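Local structure of tannase (Lactobacillus plantarum, 4J0K) at residues G113-T118 against I134-A139; N396-L401 against I429-M434. The protein hydrolyses tannins as a tannin acyl hydrolase, probably cleaving galloyl esters of the kind represented by the bound ethyl gallate. All coordinates share one frame; numbering follows the deposited sequence.

Overall arrangement
Both contacts lie within one chain and follow each other in series. From the N terminus, the chain lays down the antiparallel strands of the main sheet, strand 70-73 and helix 96-104, and then strand 108-112. Contact 1 comes directly after that strand: loop 113-118 is tied to helix 132-146, closing a short loop. The chain then passes Ser164, helix 165-175 and strand 200-204. Contact 2 closes a second loop, in which segment 396-401 leads to strand 411-415 and packs on helix 426-437. Their centres are 21 Å apart and they do not touch. Helix 165-175 lies between them in the packing, touched by Met137 and by Pro397.

Contact 1 (G113-T118 against I134-A139)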
loop_
_atom_site.group_PDB
_atom_site.type_symbol
_atom_site.label_atom_id
_atom_site.label_comp_id
_atom_site.label_asym_id
_atom_site.label_seq_id
_atom_site.Cartn_x
_atom_site.Cartn_y
_atom_site.Cartn_z
ATOM N N GLY A 113 -9.291 -3.852 -11.913
ATOM C CA GLY A 113 -8.729 -5.169 -11.689
ATOM C C GLY A 113 -7.263 -5.175 -12.082
ATOM O O GLY A 113 -6.880 -4.594 -13.109
ATOM N N ILE A 114 -6.447 -5.842 -11.273
ATOM C CA ILE A 114 -4.999 -5.755 -11.406
ATOM C C ILE A 114 -4.356 -7.135 -11.364
ATOM O O ILE A 114 -4.632 -7.933 -10.453
ATOM C CB ILE A 114 -4.408 -4.879 -10.285
ATOM C CG1 ILE A 114 -4.678 -3.404 -10.596
ATOM C CG2 ILE A 114 -2.906 -5.101 -10.143
ATOM C CD1 ILE A 114 -5.386 -2.690 -9.490
ATOM N N ARG A 115 -3.494 -7.415 -12.336
ATOM C CA ARG A 115 -2.807 -8.697 -12.365
ATOM C C ARG A 115 -1.919 -8.862 -11.127
ATOM O O ARG A 115 -1.450 -7.877 -10.541
ATOM C CB ARG A 115 -1.933 -8.804 -13.611
ATOM C CG ARG A 115 -2.672 -8.695 -14.921
ATOM C CD ARG A 115 -1.662 -8.533 -16.047
ATOM N NE ARG A 115 -1.213 -7.146 -16.160
ATOM C CZ ARG A 115 -0.155 -6.757 -16.865
ATOM N NH1 ARG A 115 0.585 -7.653 -17.506
ATOM N NH2 ARG A 115 0.170 -5.467 -16.921
ATOM N N GLY A 116 -1.697 -10.112 -10.734
ATOM C CA GLY A 116 -0.826 -10.423 -9.618
ATOM C C GLY A 116 0.094 -11.559 -10.002
ATOM O O GLY A 116 0.089 -12.015 -11.156
ATOM N N ARG A 117 0.869 -12.040 -9.037
ATOM C CA ARG A 117 1.933 -12.999 -9.342
ATOM C C ARG A 117 1.425 -14.337 -9.873
ATOM O O ARG A 117 2.152 -15.039 -10.572
ATOM C CB ARG A 117 2.862 -13.193 -8.126
ATOM C CG ARG A 117 2.135 -13.333 -6.778
ATOM C CD ARG A 117 3.114 -13.202 -5.607
ATOM N NE ARG A 117 2.459 -13.355 -4.310
ATOM C CZ ARG A 117 2.199 -14.532 -3.739
ATOM N NH1 ARG A 117 2.537 -15.656 -4.353
ATOM N NH2 ARG A 117 1.598 -14.591 -2.559
ATOM N N THR A 118 0.181 -14.689 -9.553
ATOM C CA THR A 118 -0.353 -15.970 -10.017
ATOM C C THR A 118 -1.068 -15.882 -11.361
ATOM O O THR A 118 -1.469 -16.905 -11.913
ATOM C CB THR A 118 -1.297 -16.627 -8.985
ATOM O OG1 THR A 118 -2.271 -15.673 -8.542
ATOM C CG2 THR A 118 -0.502 -17.154 -7.800
ATOM N N ILE A 134 1.608 -2.352 -10.844
ATOM C CA ILE A 134 1.638 -0.899 -10.932
ATOM C C ILE A 134 1.377 -0.454 -12.375
ATOM O O ILE A 134 0.801 0.613 -12.614
ATOM C CB ILE A 134 2.968 -0.329 -10.385
ATOM C CG1 ILE A 134 2.964 1.203 -10.448
ATOM C CG2 ILE A 134 4.148 -0.898 -11.156
ATOM C CD1 ILE A 134 1.917 1.871 -9.538
ATOM N N VAL A 135 1.771 -1.282 -13.343
ATOM C CA VAL A 135 1.476 -0.959 -14.737
ATOM C C VAL A 135 -0.033 -0.902 -14.942
ATOM O O VAL A 135 -0.564 0.039 -15.561
ATOM C CB VAL A 135 2.089 -1.984 -15.719
ATOM C CG1 VAL A 135 1.468 -1.839 -17.112
ATOM C CG2 VAL A 135 3.613 -1.835 -15.801
ATOM N N ASP A 136 -0.728 -1.919 -14.433
ATOM C CA ASP A 136 -2.185 -1.977 -14.544
ATOM C C ASP A 136 -2.842 -0.798 -13.810
ATOM O O ASP A 136 -3.753 -0.160 -14.333
ATOM C CB ASP A 136 -2.706 -3.303 -13.973
ATOM C CG ASP A 136 -2.495 -4.476 -14.917
ATOM O OD1 ASP A 136 -2.116 -4.240 -16.088
ATOM O OD2 ASP A 136 -2.725 -5.636 -14.491
ATOM N N MET A 137 -2.387 -0.531 -12.587
ATOM C CA MET A 137 -2.906 0.583 -11.791
ATOM C C MET A 137 -2.762 1.911 -12.549
ATOM O O MET A 137 -3.690 2.742 -12.566
ATOM C CB MET A 137 -2.167 0.649 -10.456
ATOM C CG MET A 137 -2.696 1.688 -9.452
ATOM S SD MET A 137 -4.374 1.311 -8.903
ATOM C CE MET A 137 -5.282 2.665 -9.655
ATOM N N LYS A 138 -1.604 2.098 -13.181
ATOM C CA LYS A 138 -1.343 3.293 -13.985
ATOM C C LYS A 138 -2.230 3.314 -15.227
ATOM O O LYS A 138 -2.683 4.372 -15.668
ATOM C CB LYS A 138 0.135 3.346 -14.416
ATOM C CG LYS A 138 1.110 3.731 -13.334
ATOM C CD LYS A 138 2.551 3.626 -13.831
ATOM C CE LYS A 138 3.535 4.203 -12.823
ATOM N NZ LYS A 138 3.406 5.681 -12.722
ATOM N N ALA A 139 -2.476 2.144 -15.805
ATOM C CA ALA A 139 -3.260 2.069 -17.031
ATOM C C ALA A 139 -4.713 2.453 -16.761
ATOM O O ALA A 139 -5.381 3.061 -17.612
ATOM C CB ALA A 139 -3.167 0.668 -17.632
#
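A buried salt bridge between Arg115 and Asp136 joins the loop that leaves strand 108-112 to helix 132-146 of the central alpha/beta domain. Arg115 grips the carboxylate side-on with two nitrogens. Its NE gives a bond of 2.7 Å to Asp136 OD2, on the syn side of the carboxylate and nearly in the guanidinium plane. Its NH2 reaches Asp136 OD1 at 2.7 Å, from above the carboxylate plane. The guanidinium and carboxylate planes are turned 37° apart, so the pair is not a flat, coplanar one. The arginine chain is bent at chi3 (-81°), which turns NE and NH2 to the acid.

Asp136 OD2 has a second donor. Arg115 N meets it at 2.9 Å, nearly in line with its C-O bond, and the N-H...O angle is 170°. One carboxylate thus fixes both the backbone and the side chain of Arg115. Asp136 OD1 also accepts from Gln44. With an alanine here, the buried guanidinium would probably lose its charge partner and Arg115 N its acceptor.

Apolar atoms flank the polar pair. Ile114 CG1 passes alongside Asp136 CB at 3.9 Å, and Ile114 CD1 lies 4.2 Å from Met137 SD. Val135 CG1 sits at the edge of the guanidinium, 3.9 Å from Arg115 NH2. Leu189 of helix 183-189 packs on Arg115, Val135 and Asp136.

Farther along the loop, Arg117 bonds to the backbone O of Gly78, a residue of the ligand pocket. The arrangement is a loop anchored to the following helix in an alpha/beta-hydrolase fold, with the side chain of Ile114 about 12 Å from the bound ethyl gallate.

Contact 2 (N396-L401 against I429-M434); sequences NPLSYL and IILAIM
Segment 396-401 has helical backbone angles from Pro397 onward and lies against helix 426-437, with the CA atoms of Leu398 and Leu431 6.6 Å apart and those of Leu401 and Met434 7.1 Å apart. An Asx turn starts the segment. Asn396 OD1 accepts from Leu398 N at 3.1 Å, with the donor above the carbonyl plane. Asn396 ND2 is held by Glu211 and Asn209.

Leu398 and Leu401 reach across from the loop. The two methyls of Leu398 divide the work. CD1 meets Ile430 CG2 at 4.0 Å. CD2 sits over the helix backbone, 3.9 Å from Leu431 CA, and touches Met434 SD at 3.5 Å. The side chain of Leu398 crosses those of Ile430 and Met434 at about a right angle.

Leu401, three residues on, packs on Leu431 and Met434. Its CD1 meets Leu431 CD1 at 4.0 Å, and these two side chains also cross nearly at right angles. Met434 is bent at chi3 (33°), which swings its terminal methyl back against the loop. Its CE lies 3.5 Å from Leu401 CB. The thioether thus spans both leucines, with the sulfur on Leu398 and the methyl on Leu401.

Other parts of the fold surround the pair. Pro397 and Tyr400 rest on helix 165-175, while Ile430 meets Phe293 of helix 292-309. Ala432 packs on strand 441-445, at the edge of the main sheet.

The interface is made almost wholly by apolar side chains, with no polar bond between the two segments. Burial and the close fit of leucine and isoleucine methyls against the Met434 thioether therefore hold the loop to the helix. The OD1 bond of Asn396 shapes the turn, while its ND2 ties the loop to neighbouring polar groups.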
loop_
_atom_site.group_PDB
_atom_site.type_symbol
_atom_site.label_atom_id
_atom_site.label_comp_id
_atom_site.label_asym_id
_atom_site.label_seq_id
_atom_site.Cartn_x
_atom_site.Cartn_y
_atom_site.Cartn_z
ATOM N N ASN A 396 9.684 0.728 -5.943
ATOM C CA ASN A 396 9.839 1.268 -4.583
ATOM C C ASN A 396 9.456 2.751 -4.556
ATOM O O ASN A 396 10.129 3.589 -5.181
ATOM C CB ASN A 396 11.288 1.107 -4.121
ATOM C CG ASN A 396 11.483 1.421 -2.647
ATOM O OD1 ASN A 396 10.618 2.038 -1.992
ATOM N ND2 ASN A 396 12.634 1.009 -2.111
ATOM N N PRO A 397 8.375 3.086 -3.838
ATOM C CA PRO A 397 7.937 4.484 -3.760
ATOM C C PRO A 397 9.082 5.427 -3.404
ATOM O O PRO A 397 9.196 6.492 -4.011
ATOM C CB PRO A 397 6.895 4.454 -2.640
ATOM C CG PRO A 397 6.308 3.050 -2.733
ATOM C CD PRO A 397 7.479 2.171 -3.102
ATOM N N LEU A 398 9.921 5.019 -2.452
ATOM C CA LEU A 398 11.013 5.847 -1.942
ATOM C C LEU A 398 11.958 6.373 -3.020
ATOM O O LEU A 398 12.609 7.402 -2.828
ATOM C CB LEU A 398 11.840 5.067 -0.909
ATOM C CG LEU A 398 11.212 4.591 0.400
ATOM C CD1 LEU A 398 12.259 3.892 1.234
ATOM C CD2 LEU A 398 10.608 5.748 1.171
ATOM N N SER A 399 12.044 5.660 -4.141
ATOM C CA SER A 399 12.996 5.996 -5.199
ATOM C C SER A 399 12.615 7.273 -5.940
ATOM O O SER A 399 13.457 7.904 -6.591
ATOM C CB SER A 399 13.111 4.840 -6.192
ATOM O OG SER A 399 13.359 3.622 -5.514
ATOM N N TYR A 400 11.345 7.651 -5.832
ATOM C CA TYR A 400 10.811 8.784 -6.582
ATOM C C TYR A 400 10.817 10.052 -5.745
ATOM O O TYR A 400 10.530 11.144 -6.242
ATOM C CB TYR A 400 9.390 8.470 -7.066
ATOM C CG TYR A 400 9.350 7.268 -7.971
ATOM C CD1 TYR A 400 9.474 7.406 -9.343
ATOM C CD2 TYR A 400 9.229 5.987 -7.447
ATOM C CE1 TYR A 400 9.455 6.298 -10.174
ATOM C CE2 TYR A 400 9.217 4.880 -8.263
ATOM C CZ TYR A 400 9.325 5.039 -9.624
ATOM O OH TYR A 400 9.307 3.935 -10.439
ATOM N N LEU A 401 11.164 9.902 -4.473
ATOM C CA LEU A 401 11.264 11.042 -3.582
ATOM C C LEU A 401 12.703 11.574 -3.509
ATOM O O LEU A 401 12.921 12.779 -3.373
ATOM C CB LEU A 401 10.730 10.655 -2.203
ATOM C CG LEU A 401 9.415 9.881 -2.324
ATOM C CD1 LEU A 401 9.032 9.168 -1.037
ATOM C CD2 LEU A 401 8.299 10.804 -2.768
ATOM N N ILE A 429 7.405 4.435 8.575
ATOM C CA ILE A 429 7.934 5.636 9.211
ATOM C C ILE A 429 8.959 6.346 8.320
ATOM O O ILE A 429 8.949 7.582 8.192
ATOM C CB ILE A 429 8.516 5.328 10.600
ATOM C CG1 ILE A 429 7.397 4.847 11.534
ATOM C CG2 ILE A 429 9.193 6.577 11.204
ATOM C CD1 ILE A 429 7.882 4.374 12.873
ATOM N N ILE A 430 9.829 5.560 7.690
ATOM C CA ILE A 430 10.775 6.109 6.728
ATOM C C ILE A 430 10.027 6.807 5.600
ATOM O O ILE A 430 10.368 7.933 5.221
ATOM C CB ILE A 430 11.653 5.010 6.144
ATOM C CG1 ILE A 430 12.631 4.517 7.209
ATOM C CG2 ILE A 430 12.374 5.515 4.883
ATOM C CD1 ILE A 430 13.456 3.302 6.782
ATOM N N LEU A 431 9.011 6.138 5.058
ATOM C CA LEU A 431 8.190 6.739 4.012
ATOM C C LEU A 431 7.587 8.066 4.479
ATOM O O LEU A 431 7.639 9.067 3.757
ATOM C CB LEU A 431 7.095 5.769 3.553
ATOM C CG LEU A 431 6.037 6.269 2.568
ATOM C CD1 LEU A 431 6.641 6.909 1.312
ATOM C CD2 LEU A 431 5.099 5.132 2.185
ATOM N N ALA A 432 7.029 8.088 5.684
ATOM C CA ALA A 432 6.382 9.309 6.153
ATOM C C ALA A 432 7.394 10.438 6.309
ATOM O O ALA A 432 7.101 11.585 5.953
ATOM C CB ALA A 432 5.615 9.077 7.457
ATOM N N ILE A 433 8.577 10.118 6.835
ATOM C CA ILE A 433 9.593 11.142 7.059
ATOM C C ILE A 433 10.132 11.733 5.755
ATOM O O ILE A 433 10.153 12.958 5.592
ATOM C CB ILE A 433 10.732 10.637 7.955
ATOM C CG1 ILE A 433 10.189 10.370 9.366
ATOM C CG2 ILE A 433 11.873 11.668 8.027
ATOM C CD1 ILE A 433 11.188 9.763 10.306
ATOM N N MET A 434 10.553 10.874 4.826
ATOM C CA MET A 434 10.963 11.340 3.508
ATOM C C MET A 434 9.920 12.269 2.878
ATOM O O MET A 434 10.258 13.343 2.366
ATOM C CB MET A 434 11.227 10.158 2.574
ATOM C CG MET A 434 12.331 9.237 3.048
ATOM S SD MET A 434 13.002 8.249 1.694
ATOM C CE MET A 434 12.824 9.423 0.368
#